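Local coordinates for protein Nadp(h)-dependent ketose reductase (Bemisia argentifolii, PDB 1E3J) that probably reduces ketoses such as fructose to their polyols with NADP(H) as coenzyme, as a zinc-containing member of the alcohol dehydrogenase family, at residues H46-G51 / D330-A335; V94-R97 / F101-E104. All coordinates share one frame; numbering follows the deposited sequence.

Interaction 1: residues H46-G51 / D330-A335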
loop_
_atom_site.group_PDB
_atom_site.type_symbol
_atom_site.label_atom_id
_atom_site.label_comp_id
_atom_site.label_asym_id
_atom_site.label_seq_id
_atom_site.Cartn_x
_atom_site.Cartn_y
_atom_site.Cartn_z
ATOM N N HIS A 46 35.263 -10.384 -1.755
ATOM C CA HIS A 46 35.183 -10.667 -3.172
ATOM C C HIS A 46 35.958 -9.632 -3.986
ATOM O O HIS A 46 36.629 -9.969 -4.968
ATOM C CB HIS A 46 33.724 -10.725 -3.598
ATOM C CG HIS A 46 33.515 -11.308 -4.954
ATOM N ND1 HIS A 46 33.907 -10.665 -6.111
ATOM C CD2 HIS A 46 32.937 -12.470 -5.345
ATOM C CE1 HIS A 46 33.576 -11.405 -7.157
ATOM N NE2 HIS A 46 32.988 -12.507 -6.720
ATOM N N TYR A 47 35.883 -8.371 -3.595
ATOM C CA TYR A 47 36.645 -7.367 -4.325
ATOM C C TYR A 47 38.129 -7.711 -4.186
ATOM O O TYR A 47 38.911 -7.607 -5.134
ATOM C CB TYR A 47 36.364 -5.975 -3.753
ATOM C CG TYR A 47 35.147 -5.337 -4.374
ATOM C CD1 TYR A 47 35.115 -5.074 -5.745
ATOM C CD2 TYR A 47 34.018 -5.027 -3.612
ATOM C CE1 TYR A 47 33.994 -4.516 -6.357
ATOM C CE2 TYR A 47 32.873 -4.462 -4.219
ATOM C CZ TYR A 47 32.880 -4.218 -5.601
ATOM O OH TYR A 47 31.768 -3.738 -6.258
ATOM N N TYR A 48 38.486 -8.143 -2.979
ATOM C CA TYR A 48 39.842 -8.520 -2.608
ATOM C C TYR A 48 40.426 -9.694 -3.408
ATOM O O TYR A 48 41.544 -9.616 -3.905
ATOM C CB TYR A 48 39.846 -8.834 -1.108
ATOM C CG TYR A 48 41.117 -9.428 -0.566
ATOM C CD1 TYR A 48 42.361 -8.869 -0.864
ATOM C CD2 TYR A 48 41.071 -10.521 0.297
ATOM C CE1 TYR A 48 43.534 -9.386 -0.304
ATOM C CE2 TYR A 48 42.230 -11.048 0.859
ATOM C CZ TYR A 48 43.456 -10.477 0.560
ATOM O OH TYR A 48 44.594 -10.992 1.139
ATOM N N GLU A 49 39.666 -10.773 -3.526
ATOM C CA GLU A 49 40.123 -11.948 -4.259
ATOM C C GLU A 49 40.144 -11.766 -5.780
ATOM O O GLU A 49 41.154 -12.047 -6.444
ATOM C CB GLU A 49 39.237 -13.159 -3.938
ATOM C CG GLU A 49 39.190 -13.574 -2.478
ATOM C CD GLU A 49 38.659 -14.996 -2.303
ATOM O OE1 GLU A 49 39.328 -15.941 -2.782
ATOM O OE2 GLU A 49 37.578 -15.176 -1.695
ATOM N N HIS A 50 39.023 -11.289 -6.321
ATOM C CA HIS A 50 38.865 -11.112 -7.759
ATOM C C HIS A 50 39.032 -9.691 -8.287
ATOM O O HIS A 50 39.001 -9.473 -9.494
ATOM C CB HIS A 50 37.497 -11.663 -8.158
ATOM C CG HIS A 50 37.225 -13.034 -7.618
ATOM N ND1 HIS A 50 37.781 -14.176 -8.162
ATOM C CD2 HIS A 50 36.503 -13.448 -6.549
ATOM C CE1 HIS A 50 37.414 -15.226 -7.452
ATOM N NE2 HIS A 50 36.635 -14.813 -6.464
ATOM N N GLY A 51 39.208 -8.718 -7.401
ATOM C CA GLY A 51 39.377 -7.344 -7.852
ATOM C C GLY A 51 38.167 -6.738 -8.544
ATOM O O GLY A 51 38.295 -5.750 -9.264
ATOM N N ASP A 330 45.038 -9.803 7.787
ATOM C CA ASP A 330 44.680 -10.972 8.576
ATOM C C ASP A 330 43.162 -10.982 8.713
ATOM O O ASP A 330 42.539 -12.037 8.646
ATOM C CB ASP A 330 45.314 -10.897 9.968
ATOM N N ALA A 331 42.566 -9.805 8.903
ATOM C CA ALA A 331 41.105 -9.723 9.064
ATOM C C ALA A 331 40.457 -10.285 7.822
ATOM O O ALA A 331 39.622 -11.160 7.911
ATOM C CB ALA A 331 40.667 -8.284 9.293
ATOM N N PHE A 332 40.857 -9.809 6.653
ATOM C CA PHE A 332 40.273 -10.334 5.423
ATOM C C PHE A 332 40.498 -11.834 5.286
ATOM O O PHE A 332 39.628 -12.561 4.795
ATOM C CB PHE A 332 40.828 -9.608 4.183
ATOM C CG PHE A 332 40.140 -8.311 3.894
ATOM C CD1 PHE A 332 40.186 -7.263 4.813
ATOM C CD2 PHE A 332 39.409 -8.144 2.724
ATOM C CE1 PHE A 332 39.506 -6.059 4.573
ATOM C CE2 PHE A 332 38.724 -6.949 2.464
ATOM C CZ PHE A 332 38.772 -5.904 3.391
ATOM N N GLU A 333 41.655 -12.324 5.715
ATOM C CA GLU A 333 41.879 -13.766 5.594
ATOM C C GLU A 333 40.862 -14.507 6.461
ATOM O O GLU A 333 40.224 -15.467 6.009
ATOM C CB GLU A 333 43.303 -14.134 6.005
ATOM C CG GLU A 333 44.101 -14.777 4.884
ATOM C CD GLU A 333 43.464 -16.070 4.367
ATOM O OE1 GLU A 333 42.922 -16.858 5.185
ATOM O OE2 GLU A 333 43.527 -16.306 3.136
ATOM N N ALA A 334 40.690 -14.050 7.697
ATOM C CA ALA A 334 39.711 -14.679 8.579
ATOM C C ALA A 334 38.331 -14.629 7.899
ATOM O O ALA A 334 37.566 -15.594 7.980
ATOM C CB ALA A 334 39.675 -13.972 9.925
ATOM N N ALA A 335 38.022 -13.525 7.213
ATOM C CA ALA A 335 36.732 -13.412 6.537
ATOM C C ALA A 335 36.686 -14.302 5.301
ATOM O O ALA A 335 35.675 -14.917 5.010
ATOM C CB ALA A 335 36.458 -11.962 6.144
#
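Y48 and F332 meet in a T-shaped (edge-to-face) aromatic contact between two helices of the catalytic domain, the GroES-like part of the zinc alcohol dehydrogenase fold. Helix 42-50 follows strand 30-40, while helix 328-337 joins two parallel neighbouring strands, 319-324 and 344-348, of the same mixed sheet, so that the second partner belongs to a beta-alpha-beta unit close to the C-terminus. The evidence for the T shape is geometric: the ring planes stand 78° apart, the centroids are separated by 5.4 Å, and the edge of F332 is directed at the face of Y48. The backbones remain well separated, with the CA atoms of Y48 and F332 8.2 Å apart, and the contact is carried by the two side chains, which both set out from their helices toward the opposite one. With chi1 of Y48 at 172°, its CG swings opposite the backbone N, which carries the ring across the gap to F332. No hydrogen bond crosses here, and only 121 Å² is buried in all, yet both residues are buried in the protein. F332 also packs on I40 and I64, which ties this aromatic pair to the sheet and to the loop before the metal ligand H66. The adjoining A331 packs on I40, V345 and I347 of the sheet strands. The side chain of F332 lies about 8 Å from that of H66 and about 9 Å from that of C41, both zinc ligands, placing the pair near the metal site without making it part of it. Beyond the nearest ring atoms, where CD2 of Y48 is 3.8 Å from CD2 of F332, the CB of F332 adds an apolar contact, 3.9 Å from CE2 of Y48.

Interaction 2: residues V94-R97 / F101-E104. With ZN (zinc ion), chain B.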
loop_
_atom_site.group_PDB
_atom_site.type_symbol
_atom_site.label_atom_id
_atom_site.label_comp_id
_atom_site.label_asym_id
_atom_site.label_seq_id
_atom_site.Cartn_x
_atom_site.Cartn_y
_atom_site.Cartn_z
ATOM N N VAL A 94 25.422 7.273 -0.590
ATOM C CA VAL A 94 24.934 8.647 -0.683
ATOM C C VAL A 94 24.449 8.824 -2.106
ATOM O O VAL A 94 25.223 8.735 -3.045
ATOM C CB VAL A 94 26.034 9.656 -0.352
ATOM C CG1 VAL A 94 25.488 11.069 -0.448
ATOM C CG2 VAL A 94 26.557 9.385 1.074
ATOM N N PRO A 95 23.136 9.039 -2.279
ATOM C CA PRO A 95 22.454 9.222 -3.556
ATOM C C PRO A 95 22.609 10.625 -4.176
ATOM O O PRO A 95 23.132 11.516 -3.524
ATOM C CB PRO A 95 21.013 8.902 -3.199
ATOM C CG PRO A 95 20.873 9.578 -1.885
ATOM C CD PRO A 95 22.187 9.165 -1.163
ATOM N N CYS A 96 22.131 10.817 -5.407
ATOM C CA CYS A 96 22.259 12.125 -6.074
ATOM C C CYS A 96 21.244 13.144 -5.541
ATOM O O CYS A 96 21.440 14.375 -5.655
ATOM C CB CYS A 96 22.102 11.970 -7.609
ATOM S SG CYS A 96 20.343 11.942 -8.181
ATOM N N ARG A 97 20.163 12.638 -4.950
ATOM C CA ARG A 97 19.123 13.481 -4.367
ATOM C C ARG A 97 18.303 14.270 -5.415
ATOM O O ARG A 97 17.567 15.159 -5.051
ATOM C CB ARG A 97 19.759 14.508 -3.421
ATOM C CG ARG A 97 20.652 13.976 -2.336
ATOM C CD ARG A 97 21.151 15.151 -1.526
ATOM N NE ARG A 97 21.569 14.755 -0.192
ATOM C CZ ARG A 97 22.798 14.399 0.114
ATOM N NH1 ARG A 97 23.723 14.404 -0.849
ATOM N NH2 ARG A 97 23.095 14.038 1.365
ATOM N N PHE A 101 14.298 8.402 -8.651
ATOM C CA PHE A 101 14.388 7.401 -7.570
ATOM C C PHE A 101 14.577 8.078 -6.234
ATOM O O PHE A 101 13.962 7.662 -5.247
ATOM C CB PHE A 101 15.521 6.387 -7.822
ATOM C CG PHE A 101 15.278 5.505 -9.018
ATOM C CD1 PHE A 101 14.378 4.450 -8.944
ATOM C CD2 PHE A 101 15.947 5.723 -10.204
ATOM C CE1 PHE A 101 14.148 3.620 -10.049
ATOM C CE2 PHE A 101 15.727 4.909 -11.313
ATOM C CZ PHE A 101 14.827 3.852 -11.229
ATOM N N CYS A 102 15.409 9.127 -6.189
ATOM C CA CYS A 102 15.601 9.835 -4.910
ATOM C C CYS A 102 14.340 10.645 -4.540
ATOM O O CYS A 102 13.941 10.702 -3.388
ATOM C CB CYS A 102 16.812 10.795 -4.969
ATOM S SG CYS A 102 18.478 10.027 -5.423
ATOM N N LYS A 103 13.697 11.269 -5.517
ATOM C CA LYS A 103 12.501 12.082 -5.199
ATOM C C LYS A 103 11.341 11.218 -4.737
ATOM O O LYS A 103 10.494 11.646 -3.955
ATOM C CB LYS A 103 12.061 12.890 -6.416
ATOM C CG LYS A 103 12.869 14.148 -6.623
ATOM C CD LYS A 103 12.594 14.695 -8.027
ATOM C CE LYS A 103 13.239 16.056 -8.242
ATOM N NZ LYS A 103 13.117 16.331 -9.701
ATOM N N GLU A 104 11.309 9.989 -5.227
ATOM C CA GLU A 104 10.267 9.072 -4.837
ATOM C C GLU A 104 10.552 8.265 -3.588
ATOM O O GLU A 104 9.796 7.386 -3.243
ATOM C CB GLU A 104 9.936 8.144 -6.005
ATOM C CG GLU A 104 8.991 8.819 -7.021
ATOM C CD GLU A 104 8.832 8.014 -8.307
ATOM O OE1 GLU A 104 8.804 6.751 -8.237
ATOM O OE2 GLU A 104 8.718 8.646 -9.386
HETATM ZN ZN ZN B . 19.232 9.952 -7.421
#
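R97 and C102 bring the two backbones together, their CA atoms 5.1 Å apart, where the chain turns at R97 with a positive phi of 69° and the short helix 100-103 comes back alongside. This closeness lets C102 and C96 share one zinc ion: the metal is 2.1 Å from C102 SG and 2.4 Å from C96 SG. C96 SG and C102 SG lie 3.8 Å apart and subtend about 115° at the metal, close to a tetrahedral angle. The SG of C96 sits between its backbone N and carbonyl carbon (chi1 83°), which turns the sulfur toward the ion. C102 SG also lies against the loop: R97 N is 3.1 Å away, with its N-H side turned toward the sulfur, and P95 CB makes an apolar contact at 3.6 Å. C102 is thus buried between the metal, P95 and the R97 backbone. R97 CB leaves on the side away from the helix, and its NH2 forms a salt bridge with D134 of the same chain. K103 NZ hydrogen-bonds to D134 O of a second subunit, and K103 makes a cation-pi contact with F135 of that subunit, so the lobe borders a subunit interface. C99 and C110 complete the set of four sulfur ligands, the four-cysteine structural zinc site found in many zinc-containing alcohol dehydrogenases.

The segments of interaction 2, 94-97 and 101-104, are nested in the long stretch of chain closed by interaction 1, between 46-51 and 330-335. The two contacts do not touch: their centres are 31 Å apart and their nearest atoms about 14 Å. Each is related to a different zinc ion. Interaction 2 binds its metal directly through two cysteines, at the four-cysteine site. Interaction 1 coordinates nothing, but the F332 side chain lies about 10 Å from a zinc ion, in keeping with its nearness to C41 and H66, which together with E67 hold the other metal, probably the catalytic one. One contact is therefore aromatic helix packing beside that site, the other a loop and short helix joined through a zinc ion near a subunit boundary.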